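Local coordinates for protein alpha-1,3-glucanase (Paenibacillus glycanilyticus, PDB 6K0P) that probably hydrolyses alpha-1,3-glucosidic linkages of alpha-1,3-glucan, as a glycoside hydrolase of family 87, and here holds nigerose, at residues Ala72-Ala80 and Leu135-Val146; Glu173-Pro182 and Ile234-Thr242. The protein carries 1 engineered substitution. All coordinates share one frame; numbering follows the deposited sequence. Where two conformers were deposited one is given.

Contact 1 of 2, residues Ala72-Ala80 and Leu135-Val146; sequences ANAFVLRNA and LYEDAQLMLDQV. With GLC (alpha-D-glucopyranose), chain D.
Strands 74-80 and 137-143 pair antiparallel, their axes 4.6 Å apart at closest and 158° between directions, with seven backbone bonds running from Leu143 N to Asn73 O at one end to Glu137 N to Asn79 O at the other. On the face carrying Val76, Arg78 and Asp138, the Arg78 guanidinium lies flat over Tyr136 CB, which is 3.4 Å from its plane and over its centre; the ring, tilted by 15°, is set to one side. Arg78 CG stands anti to the backbone N (chi1 -171°), and the extended chain beyond it brings NE to a water at 2.8 Å; that water donates to Asp138 OD1, also at 2.8 Å. The two charges meet through it, while each has a salt bridge elsewhere: Arg78 to Asp168, a calcium ligand, and Asp138 to Arg350.

The pair belongs to one antiparallel sheet of the N-terminal domain, consistent with a galactose-binding-like beta-sandwich; strand 165-173 flanks 72-80, with a classic beta bulge at Asn73 and Ala74, both facing Glu173. On the other face, Phe75 CE2 meets Leu143 CD1 at 3.7 Å, the two side chains crossing at about a right angle, and Phe101 and Ile91 cover this apolar side. At the far end Ala80 CB sits over the Tyr136 ring as a CH-pi contact, 3.9 Å from its centroid. Gln140 O accepts a 2.8 Å bond from O6 of the bound glucose.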
loop_
_atom_site.group_PDB
_atom_site.type_symbol
_atom_site.label_atom_id
_atom_site.label_comp_id
_atom_site.label_asym_id
_atom_site.label_seq_id
_atom_site.Cartn_x
_atom_site.Cartn_y
_atom_site.Cartn_z
ATOM N N ALA A 72 11.376 -6.755 -21.415
ATOM C CA ALA A 72 11.746 -6.957 -20.017
ATOM C C ALA A 72 13.050 -7.729 -19.889
ATOM O O ALA A 72 13.275 -8.706 -20.603
ATOM C CB ALA A 72 10.644 -7.716 -19.261
ATOM N N ASN A 73 13.893 -7.292 -18.944
ATOM C CA ASN A 73 15.036 -8.068 -18.475
ATOM C C ASN A 73 14.944 -8.406 -16.992
ATOM O O ASN A 73 15.865 -9.038 -16.455
ATOM C CB ASN A 73 16.374 -7.348 -18.745
ATOM C CG ASN A 73 16.429 -5.937 -18.153
ATOM O OD1 ASN A 73 15.572 -5.541 -17.390
ATOM N ND2 ASN A 73 17.456 -5.171 -18.526
ATOM N N ALA A 74 13.879 -7.995 -16.307
ATOM C CA ALA A 74 13.798 -8.162 -14.864
ATOM C C ALA A 74 12.369 -8.483 -14.472
ATOM O O ALA A 74 11.417 -8.067 -15.142
ATOM C CB ALA A 74 14.266 -6.897 -14.142
ATOM N N PHE A 75 12.230 -9.215 -13.368
ATOM C CA PHE A 75 10.960 -9.847 -13.027
ATOM C C PHE A 75 10.779 -9.886 -11.521
ATOM O O PHE A 75 11.741 -10.121 -10.779
ATOM C CB PHE A 75 10.906 -11.279 -13.580
ATOM C CG PHE A 75 11.093 -11.339 -15.067
ATOM C CD1 PHE A 75 10.010 -11.167 -15.915
ATOM C CD2 PHE A 75 12.357 -11.486 -15.614
ATOM C CE1 PHE A 75 10.181 -11.174 -17.283
ATOM C CE2 PHE A 75 12.531 -11.478 -16.984
ATOM C CZ PHE A 75 11.442 -11.335 -17.818
ATOM N N VAL A 76 9.540 -9.699 -11.075
ATOM C CA VAL A 76 9.171 -9.939 -9.682
ATOM C C VAL A 76 7.998 -10.912 -9.667
ATOM O O VAL A 76 6.957 -10.652 -10.286
ATOM C CB VAL A 76 8.839 -8.648 -8.916
ATOM C CG1 VAL A 76 8.480 -8.986 -7.465
ATOM C CG2 VAL A 76 10.030 -7.675 -8.956
ATOM N N LEU A 77 8.171 -12.036 -8.976
ATOM C CA LEU A 77 7.142 -13.063 -8.869
ATOM C C LEU A 77 6.516 -12.996 -7.478
ATOM O O LEU A 77 7.176 -13.310 -6.482
ATOM C CB LEU A 77 7.764 -14.441 -9.093
ATOM C CG LEU A 77 6.763 -15.583 -9.217
ATOM C CD1 LEU A 77 6.097 -15.540 -10.600
ATOM C CD2 LEU A 77 7.489 -16.898 -8.986
ATOM N N ARG A 78 5.245 -12.595 -7.404
ATOM C CA ARG A 78 4.508 -12.682 -6.148
ATOM C C ARG A 78 3.935 -14.084 -6.044
ATOM O O ARG A 78 3.254 -14.554 -6.967
ATOM C CB ARG A 78 3.383 -11.650 -6.058
ATOM C CG ARG A 78 2.739 -11.569 -4.662
ATOM C CD ARG A 78 1.736 -10.429 -4.564
ATOM N NE ARG A 78 1.485 -10.009 -3.184
ATOM C CZ ARG A 78 0.374 -10.284 -2.493
ATOM N NH1 ARG A 78 -0.601 -11.020 -3.028
ATOM N NH2 ARG A 78 0.242 -9.825 -1.256
ATOM N N ASN A 79 4.225 -14.745 -4.927
ATOM C CA ASN A 79 3.996 -16.173 -4.801
ATOM C C ASN A 79 3.773 -16.525 -3.341
ATOM O O ASN A 79 4.076 -15.744 -2.435
ATOM C CB ASN A 79 5.201 -16.955 -5.345
ATOM C CG ASN A 79 6.424 -16.821 -4.455
ATOM O OD1 ASN A 79 6.603 -17.604 -3.515
ATOM N ND2 ASN A 79 7.258 -15.810 -4.730
ATOM N N ALA A 80 3.238 -17.722 -3.118
ATOM C CA ALA A 80 3.155 -18.276 -1.773
ATOM C C ALA A 80 3.762 -19.668 -1.782
ATOM O O ALA A 80 3.447 -20.483 -2.659
ATOM C CB ALA A 80 1.705 -18.332 -1.263
ATOM N N LEU A 135 0.128 -14.447 3.471
ATOM C CA LEU A 135 0.723 -15.674 2.959
ATOM C C LEU A 135 1.645 -15.453 1.770
ATOM O O LEU A 135 2.486 -16.315 1.499
ATOM C CB LEU A 135 -0.391 -16.633 2.533
ATOM C CG LEU A 135 -1.444 -16.934 3.599
ATOM C CD1 LEU A 135 -2.642 -17.630 2.962
ATOM C CD2 LEU A 135 -0.838 -17.810 4.683
ATOM N N TYR A 136 1.497 -14.339 1.056
ATOM C CA TYR A 136 2.250 -14.085 -0.166
ATOM C C TYR A 136 3.529 -13.303 0.108
ATOM O O TYR A 136 3.619 -12.528 1.062
ATOM C CB TYR A 136 1.375 -13.348 -1.194
ATOM C CG TYR A 136 0.415 -14.304 -1.853
ATOM C CD1 TYR A 136 0.803 -15.031 -2.969
ATOM C CD2 TYR A 136 -0.849 -14.539 -1.324
ATOM C CE1 TYR A 136 -0.040 -15.964 -3.552
ATOM C CE2 TYR A 136 -1.709 -15.461 -1.914
ATOM C CZ TYR A 136 -1.295 -16.167 -3.027
ATOM O OH TYR A 136 -2.127 -17.090 -3.624
ATOM N N GLU A 137 4.529 -13.543 -0.732
ATOM C CA GLU A 137 5.754 -12.757 -0.720
ATOM C C GLU A 137 6.326 -12.745 -2.132
ATOM O O GLU A 137 5.733 -13.291 -3.071
ATOM C CB GLU A 137 6.743 -13.262 0.336
ATOM C CG GLU A 137 6.920 -12.306 1.521
ATOM C CD GLU A 137 7.635 -11.023 1.142
ATOM O OE1 GLU A 137 7.455 -10.003 1.836
ATOM O OE2 GLU A 137 8.407 -11.042 0.158
ATOM N N ASP A 138 7.480 -12.098 -2.292
ATOM C CA ASP A 138 7.982 -11.774 -3.619
ATOM C C ASP A 138 9.377 -12.341 -3.832
ATOM O O ASP A 138 10.183 -12.438 -2.898
ATOM C CB ASP A 138 8.084 -10.258 -3.826
ATOM C CG ASP A 138 6.738 -9.561 -3.869
ATOM O OD1 ASP A 138 5.672 -10.230 -3.830
ATOM O OD2 ASP A 138 6.762 -8.310 -3.939
ATOM N N ALA A 139 9.667 -12.679 -5.085
ATOM C CA ALA A 139 11.014 -13.047 -5.503
ATOM C C ALA A 139 11.418 -12.163 -6.673
ATOM O O ALA A 139 10.627 -11.936 -7.595
ATOM C CB ALA A 139 11.065 -14.517 -5.934
ATOM N N GLN A 140 12.654 -11.666 -6.640
ATOM C CA GLN A 140 13.165 -10.727 -7.634
ATOM C C GLN A 140 14.280 -11.382 -8.442
ATOM O O GLN A 140 15.154 -12.046 -7.877
ATOM C CB GLN A 140 13.724 -9.466 -6.953
ATOM C CG GLN A 140 12.727 -8.702 -6.074
ATOM C CD GLN A 140 12.491 -9.350 -4.716
ATOM O OE1 GLN A 140 13.367 -10.021 -4.172
ATOM N NE2 GLN A 140 11.288 -9.171 -4.179
ATOM N N LEU A 141 14.269 -11.171 -9.761
ATOM C CA LEU A 141 15.248 -11.824 -10.626
ATOM C C LEU A 141 15.520 -10.976 -11.859
ATOM O O LEU A 141 14.586 -10.508 -12.513
ATOM C CB LEU A 141 14.725 -13.192 -11.071
ATOM C CG LEU A 141 15.691 -14.073 -11.861
ATOM C CD1 LEU A 141 16.807 -14.534 -10.953
ATOM C CD2 LEU A 141 14.938 -15.285 -12.436
ATOM N N MET A 142 16.792 -10.791 -12.190
ATOM C CA MET A 142 17.181 -10.132 -13.429
ATOM C C MET A 142 17.851 -11.148 -14.338
ATOM O O MET A 142 18.636 -11.985 -13.881
ATOM C CB MET A 142 18.122 -8.951 -13.170
ATOM C CG MET A 142 18.597 -8.219 -14.430
ATOM S SD MET A 142 19.222 -6.555 -14.086
ATOM C CE MET A 142 19.012 -6.560 -12.313
ATOM N N LEU A 143 17.512 -11.091 -15.625
ATOM C CA LEU A 143 18.080 -11.958 -16.646
ATOM C C LEU A 143 19.065 -11.159 -17.488
ATOM O O LEU A 143 18.987 -9.932 -17.569
ATOM C CB LEU A 143 16.975 -12.536 -17.542
ATOM C CG LEU A 143 15.952 -13.445 -16.853
ATOM C CD1 LEU A 143 14.995 -14.045 -17.875
ATOM C CD2 LEU A 143 16.656 -14.540 -16.060
ATOM N N ASP A 144 19.992 -11.867 -18.137
ATOM C CA ASP A 144 21.070 -11.213 -18.873
ATOM C C ASP A 144 20.689 -10.858 -20.305
ATOM O O ASP A 144 21.576 -10.712 -21.152
ATOM C CB ASP A 144 22.370 -12.027 -18.813
ATOM C CG ASP A 144 22.331 -13.295 -19.655
ATOM O OD1 ASP A 144 21.279 -13.623 -20.245
ATOM O OD2 ASP A 144 23.390 -13.959 -19.739
ATOM N N GLN A 145 19.397 -10.711 -20.592
ATOM C CA GLN A 145 18.946 -10.292 -21.909
ATOM C C GLN A 145 17.632 -9.544 -21.753
ATOM O O GLN A 145 16.825 -9.863 -20.873
ATOM C CB GLN A 145 18.746 -11.506 -22.836
ATOM C CG GLN A 145 18.352 -11.140 -24.258
ATOM C CD GLN A 145 18.007 -12.350 -25.106
ATOM O OE1 GLN A 145 18.590 -13.423 -24.947
ATOM N NE2 GLN A 145 17.048 -12.182 -26.009
ATOM N N VAL A 146 17.416 -8.553 -22.612
ATOM C CA VAL A 146 16.119 -7.897 -22.723
ATOM C C VAL A 146 15.285 -8.720 -23.700
ATOM O O VAL A 146 15.652 -8.868 -24.875
ATOM C CB VAL A 146 16.264 -6.446 -23.213
ATOM C CG1 VAL A 146 14.894 -5.829 -23.452
ATOM C CG2 VAL A 146 17.050 -5.607 -22.215
HETATM C C1 GLC D . 19.526 -10.407 -2.870
HETATM C C2 GLC D . 18.776 -11.201 -1.820
HETATM C C3 GLC D . 18.165 -12.526 -2.294
HETATM C C4 GLC D . 17.539 -12.305 -3.633
HETATM C C5 GLC D . 18.608 -11.815 -4.563
HETATM C C6 GLC D . 18.127 -11.700 -6.003
HETATM O O1 GLC D . 20.769 -10.911 -3.006
HETATM O O2 GLC D . 19.613 -11.374 -0.706
HETATM O O3 GLC D . 17.061 -12.823 -1.483
HETATM O O4 GLC D . 17.041 -13.524 -4.103
HETATM O O5 GLC D . 18.906 -10.522 -4.129
HETATM O O6 GLC D . 17.024 -10.844 -6.172
HETATM O O HOH W 1 3.813 -8.502 -2.766
#

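Contact 2 of 2, residues Glu173-Pro182 and Ile234-Thr242; sequences ENVAPPQANP and IVGAGPWYT
Val175 and Pro178 press on the two aromatic residues of the turn 237-241, Trp240 and Tyr241. This is where the linker leaving the N-terminal beta domain crosses a turn of the right-handed parallel beta-helix expected of a pectate lyase-like catalytic domain. Val175 splits its branches between the rings. CG2 lies over the five-membered ring of Trp240, 3.7 Å from its centroid and 21° off the normal, whereas CG1, anti to the backbone N (chi1 -175°), reaches Tyr241 CE2 at 3.7 Å. Pro178 lies across one face of the Tyr241 ring, its CB making a CH-pi contact and its CD packing on CZ; CB also touches the methyl of Ala237.

Around this apolar centre the polar groups close up. Tyr241 OH donates to Ala176 O at 2.6 Å, an oxygen at the edge of the tyrosine ring and near its plane, though the hydroxyl stands above the carbonyl plane. The indole N-H of Trp240 points within its own ring plane to Glu173 OE1, 3.0 Å away, and meets that oxygen from well above the carboxylate plane. Arg324 forms a salt bridge to the same OE1, so the carboxylate is held by both a charge and the indole.

Further along, Gln179 makes two bonds, to the turn and to the end of the strand before it. Its backbone N gives a nearly straight bond to Ala237 O. NE2 also donates to Asp270, and the extended side chain carries it to 2.8 Å from Gly236 O, the acceptor lying almost in the amide plane.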
loop_
_atom_site.group_PDB
_atom_site.type_symbol
_atom_site.label_atom_id
_atom_site.label_comp_id
_atom_site.label_asym_id
_atom_site.label_seq_id
_atom_site.Cartn_x
_atom_site.Cartn_y
_atom_site.Cartn_z
ATOM N N GLU A 173 9.886 -5.750 -16.178
ATOM C CA GLU A 173 10.494 -4.431 -16.287
ATOM C C GLU A 173 11.714 -4.514 -17.190
ATOM O O GLU A 173 12.458 -5.502 -17.163
ATOM C CB GLU A 173 10.896 -3.907 -14.895
ATOM C CG GLU A 173 11.282 -2.434 -14.873
ATOM C CD GLU A 173 11.528 -1.901 -13.470
ATOM O OE1 GLU A 173 11.140 -2.574 -12.488
ATOM O OE2 GLU A 173 12.118 -0.810 -13.356
ATOM N N ASN A 174 11.918 -3.467 -17.991
ATOM C CA ASN A 174 13.144 -3.298 -18.767
ATOM C C ASN A 174 14.019 -2.301 -18.009
ATOM O O ASN A 174 13.821 -1.086 -18.097
ATOM C CB ASN A 174 12.824 -2.810 -20.174
ATOM C CG ASN A 174 14.052 -2.732 -21.046
ATOM O OD1 ASN A 174 15.124 -3.197 -20.659
ATOM N ND2 ASN A 174 13.903 -2.156 -22.239
ATOM N N VAL A 175 14.977 -2.820 -17.259
ATOM C CA VAL A 175 15.810 -2.006 -16.382
ATOM C C VAL A 175 17.029 -1.526 -17.161
ATOM O O VAL A 175 17.757 -2.327 -17.764
ATOM C CB VAL A 175 16.231 -2.819 -15.150
ATOM C CG1 VAL A 175 17.002 -1.940 -14.170
ATOM C CG2 VAL A 175 14.986 -3.396 -14.471
ATOM N N ALA A 176 17.252 -0.206 -17.144
ATOM C CA ALA A 176 18.423 0.372 -17.779
ATOM C C ALA A 176 19.689 -0.100 -17.066
ATOM O O ALA A 176 19.641 -0.545 -15.915
ATOM C CB ALA A 176 18.340 1.893 -17.679
ATOM N N PRO A 177 20.839 -0.012 -17.728
ATOM C CA PRO A 177 22.118 -0.294 -17.052
ATOM C C PRO A 177 22.310 0.624 -15.857
ATOM O O PRO A 177 21.696 1.703 -15.791
ATOM C CB PRO A 177 23.166 -0.002 -18.144
ATOM C CG PRO A 177 22.426 -0.130 -19.429
ATOM C CD PRO A 177 21.010 0.299 -19.159
ATOM N N PRO A 178 23.148 0.233 -14.893
ATOM C CA PRO A 178 23.322 1.054 -13.687
ATOM C C PRO A 178 23.908 2.423 -13.993
ATOM O O PRO A 178 24.773 2.576 -14.861
ATOM C CB PRO A 178 24.277 0.225 -12.821
ATOM C CG PRO A 178 25.000 -0.660 -13.794
ATOM C CD PRO A 178 23.981 -0.981 -14.860
ATOM N N GLN A 179 23.451 3.413 -13.231
ATOM C CA GLN A 179 23.920 4.786 -13.340
ATOM C C GLN A 179 25.175 4.975 -12.491
ATOM O O GLN A 179 25.219 4.559 -11.327
ATOM C CB GLN A 179 22.770 5.713 -12.938
ATOM C CG GLN A 179 23.066 6.986 -12.181
ATOM C CD GLN A 179 21.767 7.626 -11.674
ATOM O OE1 GLN A 179 21.060 8.268 -12.449
ATOM N NE2 GLN A 179 21.449 7.453 -10.385
ATOM N N ALA A 180 26.204 5.575 -13.097
ATOM C CA ALA A 180 27.497 5.779 -12.458
ATOM C C ALA A 180 27.451 6.957 -11.486
ATOM O O ALA A 180 26.484 7.716 -11.425
ATOM C CB ALA A 180 28.545 6.080 -13.524
ATOM N N ASN A 181 28.534 7.127 -10.743
ATOM C CA ASN A 181 28.681 8.302 -9.899
ATOM C C ASN A 181 28.490 9.550 -10.762
ATOM O O ASN A 181 29.193 9.706 -11.770
ATOM C CB ASN A 181 30.083 8.294 -9.284
ATOM C CG ASN A 181 30.269 9.372 -8.227
ATOM O OD1 ASN A 181 29.642 10.426 -8.290
ATOM N ND2 ASN A 181 31.122 9.101 -7.237
ATOM N N PRO A 182 27.552 10.436 -10.424
ATOM C CA PRO A 182 27.333 11.614 -11.280
ATOM C C PRO A 182 28.567 12.484 -11.417
ATOM O O PRO A 182 28.772 13.102 -12.470
ATOM C CB PRO A 182 26.193 12.360 -10.570
ATOM C CG PRO A 182 25.533 11.327 -9.704
ATOM C CD PRO A 182 26.620 10.383 -9.286
ATOM N N ILE A 234 22.026 11.724 -1.422
ATOM C CA ILE A 234 22.408 10.318 -1.403
ATOM C C ILE A 234 21.876 9.715 -2.692
ATOM O O ILE A 234 20.659 9.694 -2.910
ATOM C CB ILE A 234 21.858 9.599 -0.164
ATOM C CG1 ILE A 234 22.407 10.271 1.097
ATOM C CG2 ILE A 234 22.223 8.109 -0.183
ATOM C CD1 ILE A 234 21.942 9.658 2.370
ATOM N N VAL A 235 22.780 9.274 -3.562
ATOM C CA VAL A 235 22.442 8.867 -4.923
ATOM C C VAL A 235 22.961 7.454 -5.146
ATOM O O VAL A 235 24.154 7.193 -4.953
ATOM C CB VAL A 235 23.067 9.818 -5.963
ATOM C CG1 VAL A 235 22.690 9.386 -7.365
ATOM C CG2 VAL A 235 22.654 11.281 -5.692
ATOM N N GLY A 236 22.074 6.548 -5.561
ATOM C CA GLY A 236 22.460 5.207 -5.944
ATOM C C GLY A 236 22.548 5.044 -7.453
ATOM O O GLY A 236 22.451 6.001 -8.228
ATOM N N ALA A 237 22.697 3.786 -7.866
ATOM C CA ALA A 237 22.825 3.409 -9.267
ATOM C C ALA A 237 21.495 3.021 -9.895
ATOM O O ALA A 237 21.457 2.695 -11.086
ATOM C CB ALA A 237 23.805 2.233 -9.399
ATOM N N GLY A 238 20.413 3.059 -9.119
ATOM C CA GLY A 238 19.124 2.556 -9.531
ATOM C C GLY A 238 18.667 1.500 -8.542
ATOM O O GLY A 238 19.484 0.769 -7.977
ATOM N N PRO A 239 17.352 1.406 -8.307
ATOM C CA PRO A 239 16.868 0.506 -7.242
ATOM C C PRO A 239 17.113 -0.977 -7.498
ATOM O O PRO A 239 17.200 -1.743 -6.529
ATOM C CB PRO A 239 15.369 0.836 -7.134
ATOM C CG PRO A 239 15.017 1.479 -8.436
ATOM C CD PRO A 239 16.269 2.213 -8.892
ATOM N N TRP A 240 17.214 -1.413 -8.754
ATOM C CA TRP A 240 17.577 -2.804 -9.025
ATOM C C TRP A 240 19.050 -3.083 -8.768
ATOM O O TRP A 240 19.448 -4.255 -8.744
ATOM C CB TRP A 240 17.238 -3.173 -10.477
ATOM C CG TRP A 240 15.818 -3.633 -10.674
ATOM C CD1 TRP A 240 14.743 -2.864 -11.036
ATOM C CD2 TRP A 240 15.319 -4.970 -10.518
ATOM N NE1 TRP A 240 13.607 -3.647 -11.131
ATOM C CE2 TRP A 240 13.935 -4.940 -10.809
ATOM C CE3 TRP A 240 15.908 -6.192 -10.158
ATOM C CZ2 TRP A 240 13.132 -6.085 -10.752
ATOM C CZ3 TRP A 240 15.104 -7.327 -10.101
ATOM C CH2 TRP A 240 13.736 -7.264 -10.400
ATOM N N TYR A 241 19.873 -2.050 -8.586
ATOM C CA TYR A 241 21.320 -2.229 -8.499
ATOM C C TYR A 241 21.894 -1.899 -7.132
ATOM O O TYR A 241 22.651 -2.702 -6.584
ATOM C CB TYR A 241 22.018 -1.382 -9.570
ATOM C CG TYR A 241 21.602 -1.741 -10.968
ATOM C CD1 TYR A 241 21.961 -2.960 -11.522
ATOM C CD2 TYR A 241 20.825 -0.872 -11.722
ATOM C CE1 TYR A 241 21.569 -3.301 -12.817
ATOM C CE2 TYR A 241 20.429 -1.197 -13.002
ATOM C CZ TYR A 241 20.807 -2.411 -13.539
ATOM O OH TYR A 241 20.408 -2.733 -14.817
ATOM N N THR A 242 21.586 -0.729 -6.576
ATOM C CA THR A 242 22.093 -0.345 -5.259
ATOM C C THR A 242 21.107 -0.860 -4.224
ATOM O O THR A 242 19.965 -0.394 -4.171
ATOM C CB THR A 242 22.206 1.171 -5.155
ATOM O OG1 THR A 242 23.171 1.644 -6.104
ATOM C CG2 THR A 242 22.644 1.585 -3.739
HETATM O O HOH W 2 20.059 2.912 -13.902
#

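Overall arrangement
Contact 1 is complete in the sequence by Val146, ahead of contact 2, which starts at Glu173; their centres are about 17 Å apart. Strand 165-173 connects them: it pairs with 72-80 in the N-terminal sheet, and its last residue, Glu173, begins the loop that runs across the start of the beta-helical domain. The two meet directly where Asn73 OD1 approaches Val175 N at 2.8 Å, probably a hydrogen bond, and where Trp240 packs on strands 72-80 and 137-143. Together they join the N-terminal beta domain to the parallel beta-helix beside a sugar-binding site, to which Gln140 belongs and near which Trp240 lies.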